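Local coordinates for protein sensor histidine kinase (Pseudomonas syringae pv. tomato, PDB 3CIT) that is the GAF domain of a putative sensor histidine kinase and probably serves signal sensing and dimerisation in a two-component phosphorelay, at residues C35-A40 and L115-S120; M46-L51 and K69-T74; C98-P103 and E129-L134; L102-A107 and T139-H144. All blocks are in the same frame, centred on the assembly; numbering follows the deposited sequence.

Contact 1 (C35-A40 and L115-S120). With SO4 (sulfate ion), chain C.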
loop_
_atom_site.group_PDB
_atom_site.type_symbol
_atom_site.label_atom_id
_atom_site.label_comp_id
_atom_site.label_asym_id
_atom_site.label_seq_id
_atom_site.Cartn_x
_atom_site.Cartn_y
_atom_site.Cartn_z
ATOM N N CYS A 35 3.033 18.190 -15.891
ATOM C CA CYS A 35 4.339 18.017 -15.251
ATOM C C CYS A 35 4.468 16.615 -14.667
ATOM O O CYS A 35 5.456 15.922 -14.905
ATOM C CB CYS A 35 4.518 19.066 -14.153
ATOM S SG CYS A 35 6.005 18.908 -13.129
ATOM N N VAL A 36 3.466 16.208 -13.901
ATOM C CA VAL A 36 3.503 14.906 -13.268
ATOM C C VAL A 36 3.461 13.815 -14.315
ATOM O O VAL A 36 4.219 12.853 -14.237
ATOM C CB VAL A 36 2.383 14.737 -12.211
ATOM C CG1 VAL A 36 2.265 13.306 -11.743
ATOM C CG2 VAL A 36 2.625 15.667 -11.035
ATOM N N LEU A 37 2.593 13.937 -15.316
ATOM C CA LEU A 37 2.539 12.875 -16.317
ATOM C C LEU A 37 3.870 12.728 -17.073
ATOM O O LEU A 37 4.407 11.610 -17.193
ATOM C CB LEU A 37 1.374 13.121 -17.277
ATOM C CG LEU A 37 1.131 12.077 -18.323
ATOM C CD1 LEU A 37 0.820 10.721 -17.726
ATOM C CD2 LEU A 37 -0.015 12.619 -19.205
ATOM N N GLN A 38 4.425 13.839 -17.540
ATOM C CA GLN A 38 5.676 13.815 -18.277
ATOM C C GLN A 38 6.809 13.234 -17.446
ATOM O O GLN A 38 7.587 12.370 -17.918
ATOM C CB GLN A 38 6.052 15.226 -18.755
ATOM C CG GLN A 38 5.115 15.712 -19.857
ATOM C CD GLN A 38 5.462 17.097 -20.380
ATOM O OE1 GLN A 38 6.216 17.854 -19.750
ATOM N NE2 GLN A 38 4.878 17.448 -21.509
ATOM N N ARG A 39 6.924 13.698 -16.208
ATOM C CA ARG A 39 8.001 13.202 -15.333
ATOM C C ARG A 39 7.850 11.730 -14.968
ATOM O O ARG A 39 8.849 11.006 -14.894
ATOM C CB ARG A 39 8.087 14.054 -14.072
ATOM C CG ARG A 39 8.636 15.418 -14.400
ATOM C CD ARG A 39 9.026 16.176 -13.200
ATOM N NE ARG A 39 9.494 17.499 -13.548
ATOM C CZ ARG A 39 9.972 18.355 -12.664
ATOM N NH1 ARG A 39 10.064 18.012 -11.381
ATOM N NH2 ARG A 39 10.395 19.535 -13.072
ATOM N N ALA A 40 6.607 11.296 -14.725
ATOM C CA ALA A 40 6.319 9.918 -14.402
ATOM C C ALA A 40 6.666 9.019 -15.588
ATOM O O ALA A 40 7.364 8.025 -15.423
ATOM C CB ALA A 40 4.813 9.741 -13.959
ATOM N N LEU A 115 -3.637 7.977 -12.808
ATOM C CA LEU A 115 -2.514 8.224 -13.684
ATOM C C LEU A 115 -2.237 6.909 -14.416
ATOM O O LEU A 115 -2.085 5.855 -13.770
ATOM C CB LEU A 115 -1.327 8.724 -12.834
ATOM C CG LEU A 115 -0.047 9.198 -13.495
ATOM C CD1 LEU A 115 -0.358 10.374 -14.413
ATOM C CD2 LEU A 115 1.034 9.572 -12.393
ATOM N N VAL A 116 -2.219 6.950 -15.745
ATOM C CA VAL A 116 -2.109 5.768 -16.566
ATOM C C VAL A 116 -0.815 5.921 -17.354
ATOM O O VAL A 116 -0.689 6.838 -18.173
ATOM C CB VAL A 116 -3.306 5.598 -17.539
ATOM C CG1 VAL A 116 -3.166 4.264 -18.418
ATOM C CG2 VAL A 116 -4.680 5.578 -16.806
ATOM N N LEU A 117 0.167 5.075 -17.073
ATOM C CA LEU A 117 1.389 5.042 -17.859
ATOM C C LEU A 117 1.318 3.807 -18.734
ATOM O O LEU A 117 0.779 2.765 -18.327
ATOM C CB LEU A 117 2.624 4.963 -16.949
ATOM C CG LEU A 117 2.667 5.940 -15.761
ATOM C CD1 LEU A 117 4.058 5.826 -15.020
ATOM C CD2 LEU A 117 2.356 7.334 -16.187
ATOM N N ALA A 118 1.864 3.894 -19.945
ATOM C CA ALA A 118 1.745 2.797 -20.887
ATOM C C ALA A 118 2.947 2.769 -21.789
ATOM O O ALA A 118 3.566 3.800 -22.004
ATOM C CB ALA A 118 0.464 2.940 -21.726
ATOM N N ASN A 119 3.282 1.606 -22.328
ATOM C CA ASN A 119 4.432 1.501 -23.208
ATOM C C ASN A 119 4.059 0.780 -24.503
ATOM O O ASN A 119 3.248 -0.150 -24.499
ATOM C CB ASN A 119 5.583 0.797 -22.488
ATOM C CG ASN A 119 6.933 1.127 -23.089
ATOM O OD1 ASN A 119 7.297 2.317 -23.198
ATOM N ND2 ASN A 119 7.672 0.079 -23.561
ATOM N N SER A 120 4.673 1.212 -25.611
ATOM C CA SER A 120 4.393 0.652 -26.921
ATOM C C SER A 120 4.953 -0.741 -27.135
ATOM O O SER A 120 4.523 -1.421 -28.056
ATOM C CB SER A 120 4.950 1.576 -28.006
ATOM O OG SER A 120 6.355 1.711 -27.859
HETATM S S SO4 C . 11.104 19.014 -16.834
HETATM O O1 SO4 C . 10.801 20.225 -16.076
HETATM O O2 SO4 C . 10.648 17.825 -16.126
HETATM O O3 SO4 C . 10.432 19.079 -18.128
HETATM O O4 SO4 C . 12.550 18.931 -17.036
#
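Leu37 sets CG anti to its backbone N (chi1 -177°), Leu115 likewise, and their CD1 methyls meet at 3.5 Å, the closest approach between helix 35-40 and strand 115-119. Leu117 has CG beside its backbone N, and its CD2 lies 4.0 Å from Leu37 CD1 as the two side chains slide past each other in opposite directions. The other branch of Leu115, CD2, touches both Val36 CG1 at 4.0 Å and Ala40 CB at 4.1 Å, so the two methyls of this leucine meet different helix residues. This is the helix-on-sheet packing of a GAF domain: helix 29-43 rests on the antiparallel sheet, its short segment running at 32° to the strand, and helix 128-156 closes the same core with Leu134 against Ala40 and Leu117. On the side of the helix turned from the strand, the extended Arg39 grips a sulfate ion, probably from the crystallisation liquor. Its NE donates to sulfate O2 at 2.8 Å and its NH2 to O1 at 3.1 Å, the second bond being the straighter. Cys35 SG lies over one face of the guanidinium, toward its rim, and NH1 forms a salt bridge with Glu23.

Contact 2 (M46-L51 and K69-T74)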
loop_
_atom_site.group_PDB
_atom_site.type_symbol
_atom_site.label_atom_id
_atom_site.label_comp_id
_atom_site.label_asym_id
_atom_site.label_seq_id
_atom_site.Cartn_x
_atom_site.Cartn_y
_atom_site.Cartn_z
HETATM N N MSE A 46 8.540 4.901 -19.912
HETATM C CA MSE A 46 7.302 4.466 -20.578
HETATM C C MSE A 46 6.847 5.581 -21.521
HETATM O O MSE A 46 6.757 6.731 -21.113
HETATM C CB MSE A 46 6.257 4.078 -19.516
HETATM C CG MSE A 46 6.756 2.834 -18.724
HETATM SE SE MSE A 46 5.504 2.106 -17.417
HETATM C CE MSE A 46 4.091 1.395 -18.559
ATOM N N ASP A 47 6.604 5.225 -22.782
ATOM C CA ASP A 47 6.484 6.215 -23.853
ATOM C C ASP A 47 5.117 6.834 -24.066
ATOM O O ASP A 47 4.993 7.715 -24.908
ATOM C CB ASP A 47 7.096 5.718 -25.185
ATOM C CG ASP A 47 6.433 4.484 -25.760
ATOM O OD1 ASP A 47 5.446 3.931 -25.200
ATOM O OD2 ASP A 47 6.893 4.053 -26.851
ATOM N N HIS A 48 4.110 6.407 -23.291
ATOM C CA HIS A 48 2.755 6.971 -23.366
ATOM C C HIS A 48 2.181 7.133 -21.973
ATOM O O HIS A 48 2.573 6.428 -21.040
ATOM C CB HIS A 48 1.807 6.056 -24.158
ATOM C CG HIS A 48 2.077 6.006 -25.626
ATOM N ND1 HIS A 48 3.099 5.262 -26.170
ATOM C CD2 HIS A 48 1.442 6.593 -26.671
ATOM C CE1 HIS A 48 3.105 5.424 -27.485
ATOM N NE2 HIS A 48 2.123 6.244 -27.813
ATOM N N GLY A 49 1.217 8.034 -21.848
ATOM C CA GLY A 49 0.500 8.158 -20.608
ATOM C C GLY A 49 -0.681 9.064 -20.734
ATOM O O GLY A 49 -0.794 9.876 -21.670
ATOM N N LEU A 50 -1.606 8.900 -19.817
ATOM C CA LEU A 50 -2.660 9.866 -19.681
ATOM C C LEU A 50 -3.081 9.991 -18.217
ATOM O O LEU A 50 -2.708 9.180 -17.361
ATOM C CB LEU A 50 -3.814 9.523 -20.638
ATOM C CG LEU A 50 -4.476 8.171 -20.575
ATOM C CD1 LEU A 50 -5.329 8.090 -19.347
ATOM C CD2 LEU A 50 -5.323 7.903 -21.840
ATOM N N LEU A 51 -3.840 11.040 -17.953
ATOM C CA LEU A 51 -4.485 11.242 -16.675
ATOM C C LEU A 51 -6.002 11.248 -16.881
ATOM O O LEU A 51 -6.529 11.942 -17.761
ATOM C CB LEU A 51 -4.017 12.557 -16.065
ATOM C CG LEU A 51 -4.566 12.879 -14.689
ATOM C CD1 LEU A 51 -4.095 11.816 -13.605
ATOM C CD2 LEU A 51 -4.126 14.289 -14.298
ATOM N N LYS A 69 -1.584 10.317 -29.452
ATOM C CA LYS A 69 -2.995 10.294 -29.125
ATOM C C LYS A 69 -3.679 9.078 -29.762
ATOM O O LYS A 69 -4.621 8.532 -29.184
ATOM C CB LYS A 69 -3.663 11.605 -29.556
ATOM C CG LYS A 69 -3.192 12.817 -28.745
ATOM C CD LYS A 69 -3.767 14.143 -29.272
ATOM C CE LYS A 69 -3.476 15.304 -28.314
ATOM N NZ LYS A 69 -2.272 15.073 -27.424
ATOM N N GLU A 70 -3.170 8.649 -30.914
ATOM C CA GLU A 70 -3.668 7.478 -31.635
ATOM C C GLU A 70 -3.589 6.239 -30.739
ATOM O O GLU A 70 -4.594 5.554 -30.519
ATOM C CB GLU A 70 -2.891 7.314 -32.970
ATOM C CG GLU A 70 -2.902 5.914 -33.614
ATOM C CD GLU A 70 -2.517 5.859 -35.093
ATOM O OE1 GLU A 70 -1.919 6.844 -35.641
ATOM O OE2 GLU A 70 -2.827 4.822 -35.717
ATOM N N ARG A 71 -2.411 5.950 -30.191
ATOM C CA ARG A 71 -2.260 4.764 -29.352
ATOM C C ARG A 71 -2.982 4.963 -28.031
ATOM O O ARG A 71 -3.629 4.025 -27.515
ATOM C CB ARG A 71 -0.777 4.361 -29.148
ATOM C CG ARG A 71 -0.110 3.894 -30.454
ATOM C CD ARG A 71 1.187 3.075 -30.227
ATOM N NE ARG A 71 1.604 2.529 -31.542
ATOM C CZ ARG A 71 2.108 1.311 -31.754
ATOM N NH1 ARG A 71 2.279 0.466 -30.758
ATOM N NH2 ARG A 71 2.440 0.946 -32.998
ATOM N N LEU A 72 -2.941 6.180 -27.494
ATOM C CA LEU A 72 -3.650 6.451 -26.228
ATOM C C LEU A 72 -5.156 6.134 -26.348
ATOM O O LEU A 72 -5.735 5.631 -25.380
ATOM C CB LEU A 72 -3.458 7.908 -25.793
ATOM C CG LEU A 72 -2.059 8.236 -25.241
ATOM C CD1 LEU A 72 -1.963 9.737 -25.006
ATOM C CD2 LEU A 72 -1.780 7.412 -24.006
ATOM N N SER A 73 -5.741 6.361 -27.530
ATOM C CA SER A 73 -7.192 6.150 -27.749
ATOM C C SER A 73 -7.612 4.699 -27.537
ATOM O O SER A 73 -8.798 4.411 -27.308
ATOM C CB SER A 73 -7.627 6.627 -29.125
ATOM O OG SER A 73 -7.223 5.754 -30.138
ATOM N N THR A 74 -6.659 3.783 -27.666
ATOM C CA THR A 74 -6.926 2.350 -27.554
ATOM C C THR A 74 -7.137 1.893 -26.123
ATOM O O THR A 74 -7.631 0.805 -25.895
ATOM C CB THR A 74 -5.790 1.500 -28.175
ATOM O OG1 THR A 74 -4.581 1.628 -27.409
ATOM C CG2 THR A 74 -5.584 1.903 -29.665
#
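His48 faces Arg71 and Leu72 across the contact, and its side chain meets one or the other at nearly every step outward. CB lies 3.8 Å from Leu72 CD2. Beyond it the ring turns one edge to that leucine, with Leu72 CG near the ring plane and 4.1 Å from CD2 of the histidine. ND1 donates to Asp47 OD1 (2.9 Å, 156°), the carboxylate of the residue just before the strand; the acceptor lies in the ring plane, yet the donor stands above the carboxylate plane. CE1 lies 4.1 Å from Arg71 CD. At the tip, NE2 comes within 3.7 Å of Arg71 CB and is hydrogen-bonded to Ser68 OG, so both ring nitrogens are engaged and the rotation of the imidazole is fixed. In the GAF fold this places the short helix 69-72, which follows strand 61-66, against strand 48-53 of the antiparallel sheet. Leu72 is the helix's main apolar group here: CD1 and CD2 each lie 3.5 Å from Gly49 O, and CD2 also touches Leu50 CD2 at 4.2 Å. Arg71 passes its aliphatic part by the imidazole and carries its guanidinium on to the carbonyl of His95 and to a glycerol, probably from the crystallisation liquor.

Contact 3 (C98-P103 and E129-L134)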
loop_
_atom_site.group_PDB
_atom_site.type_symbol
_atom_site.label_atom_id
_atom_site.label_comp_id
_atom_site.label_asym_id
_atom_site.label_seq_id
_atom_site.Cartn_x
_atom_site.Cartn_y
_atom_site.Cartn_z
ATOM N N CYS A 98 1.831 -2.885 -22.220
ATOM C CA CYS A 98 2.148 -2.760 -20.797
ATOM C C CYS A 98 1.504 -1.459 -20.324
ATOM O O CYS A 98 1.706 -0.406 -20.941
ATOM C CB CYS A 98 3.698 -2.714 -20.603
ATOM S SG CYS A 98 4.367 -4.298 -20.893
ATOM N N VAL A 99 0.789 -1.534 -19.203
ATOM C CA VAL A 99 0.127 -0.394 -18.590
ATOM C C VAL A 99 0.280 -0.454 -17.070
ATOM O O VAL A 99 0.125 -1.512 -16.467
ATOM C CB VAL A 99 -1.361 -0.373 -18.960
ATOM C CG1 VAL A 99 -2.119 0.791 -18.222
ATOM C CG2 VAL A 99 -1.504 -0.264 -20.481
ATOM N N LEU A 100 0.563 0.697 -16.482
ATOM C CA LEU A 100 0.631 0.880 -15.025
ATOM C C LEU A 100 -0.432 1.905 -14.622
ATOM O O LEU A 100 -0.472 3.031 -15.162
ATOM C CB LEU A 100 2.035 1.339 -14.632
ATOM C CG LEU A 100 2.314 1.642 -13.165
ATOM C CD1 LEU A 100 2.124 0.402 -12.231
ATOM C CD2 LEU A 100 3.699 2.352 -12.926
ATOM N N LEU A 101 -1.300 1.514 -13.692
ATOM C CA LEU A 101 -2.342 2.387 -13.156
ATOM C C LEU A 101 -1.941 2.840 -11.760
ATOM O O LEU A 101 -1.551 1.999 -10.940
ATOM C CB LEU A 101 -3.659 1.607 -13.092
ATOM C CG LEU A 101 -4.169 1.005 -14.414
ATOM C CD1 LEU A 101 -5.520 0.348 -14.156
ATOM C CD2 LEU A 101 -4.285 2.063 -15.453
ATOM N N LEU A 102 -2.040 4.146 -11.500
ATOM C CA LEU A 102 -1.763 4.752 -10.196
ATOM C C LEU A 102 -2.972 5.630 -9.814
ATOM O O LEU A 102 -3.159 6.711 -10.358
ATOM C CB LEU A 102 -0.482 5.590 -10.236
ATOM C CG LEU A 102 0.719 4.872 -10.888
ATOM C CD1 LEU A 102 1.786 5.793 -11.412
ATOM C CD2 LEU A 102 1.270 3.828 -9.867
ATOM N N PRO A 103 -3.786 5.169 -8.875
ATOM C CA PRO A 103 -4.949 5.911 -8.483
ATOM C C PRO A 103 -4.634 7.248 -7.843
ATOM O O PRO A 103 -3.606 7.406 -7.157
ATOM C CB PRO A 103 -5.625 5.008 -7.436
ATOM C CG PRO A 103 -5.069 3.690 -7.623
ATOM C CD PRO A 103 -3.692 3.880 -8.154
ATOM N N GLU A 129 10.154 -0.117 -6.089
ATOM C CA GLU A 129 10.274 1.170 -5.420
ATOM C C GLU A 129 10.149 2.376 -6.385
ATOM O O GLU A 129 9.861 3.498 -5.951
ATOM C CB GLU A 129 11.545 1.232 -4.601
ATOM C CG GLU A 129 11.307 1.873 -3.307
ATOM C CD GLU A 129 12.489 1.804 -2.425
ATOM O OE1 GLU A 129 13.617 2.097 -2.892
ATOM O OE2 GLU A 129 12.259 1.439 -1.260
ATOM N N ASP A 130 10.377 2.147 -7.674
ATOM C CA ASP A 130 9.950 3.103 -8.695
ATOM C C ASP A 130 8.431 3.213 -8.711
ATOM O O ASP A 130 7.890 4.304 -8.755
ATOM C CB ASP A 130 10.465 2.732 -10.099
ATOM C CG ASP A 130 11.936 2.989 -10.293
ATOM O OD1 ASP A 130 12.563 3.668 -9.447
ATOM O OD2 ASP A 130 12.448 2.555 -11.337
ATOM N N ILE A 131 7.748 2.069 -8.694
ATOM C CA ILE A 131 6.298 2.049 -8.663
ATOM C C ILE A 131 5.735 2.753 -7.428
ATOM O O ILE A 131 4.848 3.598 -7.553
ATOM C CB ILE A 131 5.748 0.616 -8.765
ATOM C CG1 ILE A 131 6.062 0.035 -10.150
ATOM C CG2 ILE A 131 4.186 0.629 -8.521
ATOM C CD1 ILE A 131 5.655 -1.429 -10.338
ATOM N N GLU A 132 6.304 2.454 -6.254
ATOM C CA GLU A 132 5.906 3.118 -5.026
ATOM C C GLU A 132 6.118 4.643 -5.052
ATOM O O GLU A 132 5.296 5.384 -4.547
ATOM C CB GLU A 132 6.681 2.549 -3.836
ATOM C CG GLU A 132 6.314 1.182 -3.411
ATOM C CD GLU A 132 7.070 0.813 -2.104
ATOM O OE1 GLU A 132 8.253 0.555 -2.153
ATOM O OE2 GLU A 132 6.452 0.799 -1.050
ATOM N N SER A 133 7.218 5.091 -5.641
ATOM C CA SER A 133 7.500 6.513 -5.799
ATOM C C SER A 133 6.480 7.166 -6.733
ATOM O O SER A 133 5.956 8.244 -6.422
ATOM C CB SER A 133 8.950 6.703 -6.290
ATOM O OG SER A 133 9.839 6.172 -5.338
ATOM N N LEU A 134 6.184 6.527 -7.871
ATOM C CA LEU A 134 5.161 7.046 -8.787
ATOM C C LEU A 134 3.783 7.082 -8.134
ATOM O O LEU A 134 3.039 8.028 -8.353
ATOM C CB LEU A 134 5.097 6.237 -10.092
ATOM C CG LEU A 134 6.363 6.318 -10.948
ATOM C CD1 LEU A 134 6.262 5.470 -12.194
ATOM C CD2 LEU A 134 6.662 7.771 -11.337
#
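Leu100 and Leu102 reach from strand 98-103 toward Ile131 and Leu134 of helix 129-134, a buried helix-on-sheet contact within the GAF domain, with the two short segments inclined at 41°. The first shell is mainly apolar side chains, with the Leu102 methyls also near the carbonyl oxygens of Ile131 and Leu134. Leu102 CD1 is 3.6 Å from Leu134 CB, touching that leucine at the root of its side chain, while Leu100 CD2 meets its far end, CD1, at 4.1 Å. The other branch of Leu100, CD1, approaches Ile131 CG2 at 4.3 Å. Leu100 has CG anti to its backbone N (chi1 178°), Leu102 beside its own N (chi1 -48°); the two therefore leave the backbone along different paths. One shell out, Leu117 of the adjacent strand packs on Leu134, and Pro86 touches both Leu102 and Ile131. On the side of the helix turned from the sheet, Glu132 makes a salt bridge with Arg15 of a second subunit; Glu129, in one of its two conformers, probably also pairs with arginines. Within the turn Glu129 O accepts twice: Ser133 N donates at 3.1 Å, and Ser133 OG at 2.7 Å, nearly in line with the C=O bond.

Contact 4 (L102-A107 and T139-H144)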
loop_
_atom_site.group_PDB
_atom_site.type_symbol
_atom_site.label_atom_id
_atom_site.label_comp_id
_atom_site.label_asym_id
_atom_site.label_seq_id
_atom_site.Cartn_x
_atom_site.Cartn_y
_atom_site.Cartn_z
ATOM N N LEU A 102 -2.040 4.146 -11.500
ATOM C CA LEU A 102 -1.763 4.752 -10.196
ATOM C C LEU A 102 -2.972 5.630 -9.814
ATOM O O LEU A 102 -3.159 6.711 -10.358
ATOM C CB LEU A 102 -0.482 5.590 -10.236
ATOM C CG LEU A 102 0.719 4.872 -10.888
ATOM C CD1 LEU A 102 1.786 5.793 -11.412
ATOM C CD2 LEU A 102 1.270 3.828 -9.867
ATOM N N PRO A 103 -3.786 5.169 -8.875
ATOM C CA PRO A 103 -4.949 5.911 -8.483
ATOM C C PRO A 103 -4.634 7.248 -7.843
ATOM O O PRO A 103 -3.606 7.406 -7.157
ATOM C CB PRO A 103 -5.625 5.008 -7.436
ATOM C CG PRO A 103 -5.069 3.690 -7.623
ATOM C CD PRO A 103 -3.692 3.880 -8.154
ATOM N N LEU A 104 -5.535 8.189 -8.065
ATOM C CA LEU A 104 -5.547 9.464 -7.369
ATOM C C LEU A 104 -6.617 9.439 -6.285
ATOM O O LEU A 104 -7.786 9.240 -6.553
ATOM C CB LEU A 104 -5.839 10.618 -8.339
ATOM C CG LEU A 104 -4.676 11.199 -9.145
ATOM C CD1 LEU A 104 -4.156 10.233 -10.157
ATOM C CD2 LEU A 104 -5.115 12.540 -9.804
ATOM N N ARG A 105 -6.189 9.650 -5.047
ATOM C CA ARG A 105 -7.094 9.689 -3.918
ATOM C C ARG A 105 -6.687 10.832 -3.014
ATOM O O ARG A 105 -5.513 10.938 -2.636
ATOM C CB ARG A 105 -7.045 8.365 -3.176
ATOM C CG ARG A 105 -8.060 8.282 -2.055
ATOM C CD ARG A 105 -8.043 6.918 -1.379
ATOM N NE ARG A 105 -8.407 5.824 -2.287
ATOM C CZ ARG A 105 -9.647 5.340 -2.426
ATOM N NH1 ARG A 105 -10.644 5.836 -1.722
ATOM N NH2 ARG A 105 -9.897 4.337 -3.260
ATOM N N GLY A 106 -7.649 11.704 -2.703
ATOM C CA GLY A 106 -7.425 12.791 -1.770
ATOM C C GLY A 106 -8.101 12.498 -0.450
ATOM O O GLY A 106 -8.123 11.350 0.046
ATOM N N ALA A 107 -8.652 13.563 0.127
ATOM C CA ALA A 107 -9.321 13.513 1.398
ATOM C C ALA A 107 -10.760 13.001 1.230
ATOM O O ALA A 107 -11.287 12.369 2.125
ATOM C CB ALA A 107 -9.307 14.921 2.044
ATOM N N THR A 139 -0.392 10.579 -5.537
ATOM C CA THR A 139 -1.018 11.016 -4.309
ATOM C C THR A 139 -0.782 12.501 -4.039
ATOM O O THR A 139 -1.694 13.229 -3.610
ATOM C CB THR A 139 -0.542 10.113 -3.143
ATOM O OG1 THR A 139 -1.125 8.809 -3.309
ATOM C CG2 THR A 139 -0.934 10.697 -1.815
ATOM N N LEU A 140 0.431 12.976 -4.304
ATOM C CA LEU A 140 0.739 14.400 -4.163
ATOM C C LEU A 140 -0.076 15.241 -5.156
ATOM O O LEU A 140 -0.718 16.225 -4.778
ATOM C CB LEU A 140 2.228 14.660 -4.371
ATOM C CG LEU A 140 3.100 14.150 -3.249
ATOM C CD1 LEU A 140 4.558 14.200 -3.691
ATOM C CD2 LEU A 140 2.852 14.970 -1.954
ATOM N N LEU A 141 -0.066 14.819 -6.419
ATOM C CA LEU A 141 -0.911 15.424 -7.435
ATOM C C LEU A 141 -2.408 15.467 -7.004
ATOM O O LEU A 141 -3.071 16.504 -7.102
ATOM C CB LEU A 141 -0.760 14.688 -8.762
ATOM C CG LEU A 141 -1.588 15.275 -9.926
ATOM C CD1 LEU A 141 -1.264 16.762 -10.235
ATOM C CD2 LEU A 141 -1.525 14.340 -11.173
ATOM N N ALA A 142 -2.931 14.338 -6.573
ATOM C CA ALA A 142 -4.314 14.248 -6.135
ATOM C C ALA A 142 -4.676 15.276 -5.085
ATOM O O ALA A 142 -5.723 15.913 -5.182
ATOM C CB ALA A 142 -4.657 12.803 -5.629
ATOM N N ALA A 143 -3.825 15.433 -4.069
ATOM C CA ALA A 143 -4.132 16.344 -2.976
ATOM C C ALA A 143 -4.312 17.765 -3.483
ATOM O O ALA A 143 -5.203 18.505 -3.042
ATOM C CB ALA A 143 -3.023 16.292 -1.875
ATOM N N HIS A 144 -3.440 18.137 -4.405
ATOM C CA HIS A 144 -3.415 19.474 -4.981
ATOM C C HIS A 144 -4.562 19.709 -5.968
ATOM O O HIS A 144 -5.167 20.777 -5.971
ATOM C CB HIS A 144 -2.044 19.721 -5.636
ATOM C CG HIS A 144 -0.931 19.822 -4.639
ATOM N ND1 HIS A 144 -0.933 20.757 -3.620
ATOM C CD2 HIS A 144 0.200 19.097 -4.480
ATOM C CE1 HIS A 144 0.139 20.586 -2.868
ATOM N NE2 HIS A 144 0.848 19.591 -3.373
HETATM O O HOH W 1 -3.560 8.605 -4.534
HETATM O O HOH W 2 -3.752 12.769 -1.736
#
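Apolar packing between Leu104 and Ala142 brings strand 102-105 and helix 139-144 unusually near, their short-segment axes 6.7 Å apart. Leu104 CB lies 3.7 Å from Ala142 CB, and its CG, held beside the backbone N (chi1 -83°), remains close to the same methyl. Farther out, Leu104 CD2 meets Leu141 CD2 at 4.2 Å. The methyl of Ala142 also presses on the strand's own backbone, 3.6 Å from Arg105 N. With an alanine on the helix and Gly106 following Arg105, main chain approaches main chain: the CA atoms of Gly106 and Ala143 are only 5.0 Å apart.

The arrangement belongs to the GAF domain, where the last helix of this domain, 128-156, runs over the antiparallel sheet; Phe112, on the neighbouring strand, touches both Leu104 and Ala142.

Polar links across the contact pass through two waters. The first gathers three groups: it donates to Pro103 O, accepts from Arg105 N at 2.9 Å, and is hydrogen-bonded to Thr139 OG1 at 2.7 Å. The second donates to both Arg105 O and Thr139 O, the latter at 2.8 Å, so one water joins the two carbonyls. In this way polar groups of the buried strand backbone are satisfied on the helix side. The side chain of Arg105 leaves the backbone away from the helix, and its NH2 donates to Ala83 O.

The same helical turn also meets a second subunit. Ala143 O accepts from Asn147 ND2 of that subunit, and Ala143 packs on its Leu140.

In the fold
From the N terminus, helix 29-43 opens contact 1, whose loop closes 75 residues later on strand 111-119. Contact 2 forms and closes wholly within that span, seating the short helix 69-72 on strand 48-53, which borders strand 111-119 in the sheet. Strand 98-105 then opens contacts 3 and 4, which share Leu102 and Pro103 and close in succession on helix 128-156. Both cross contact 1, since strand 98-105 lies inside its loop and helix 128-156 beyond it; contact 2 precedes them in series. Together the four tie two helices of the domain and a short one to an antiparallel sheet, and contacts 3 and 4 also adjoin the second subunit.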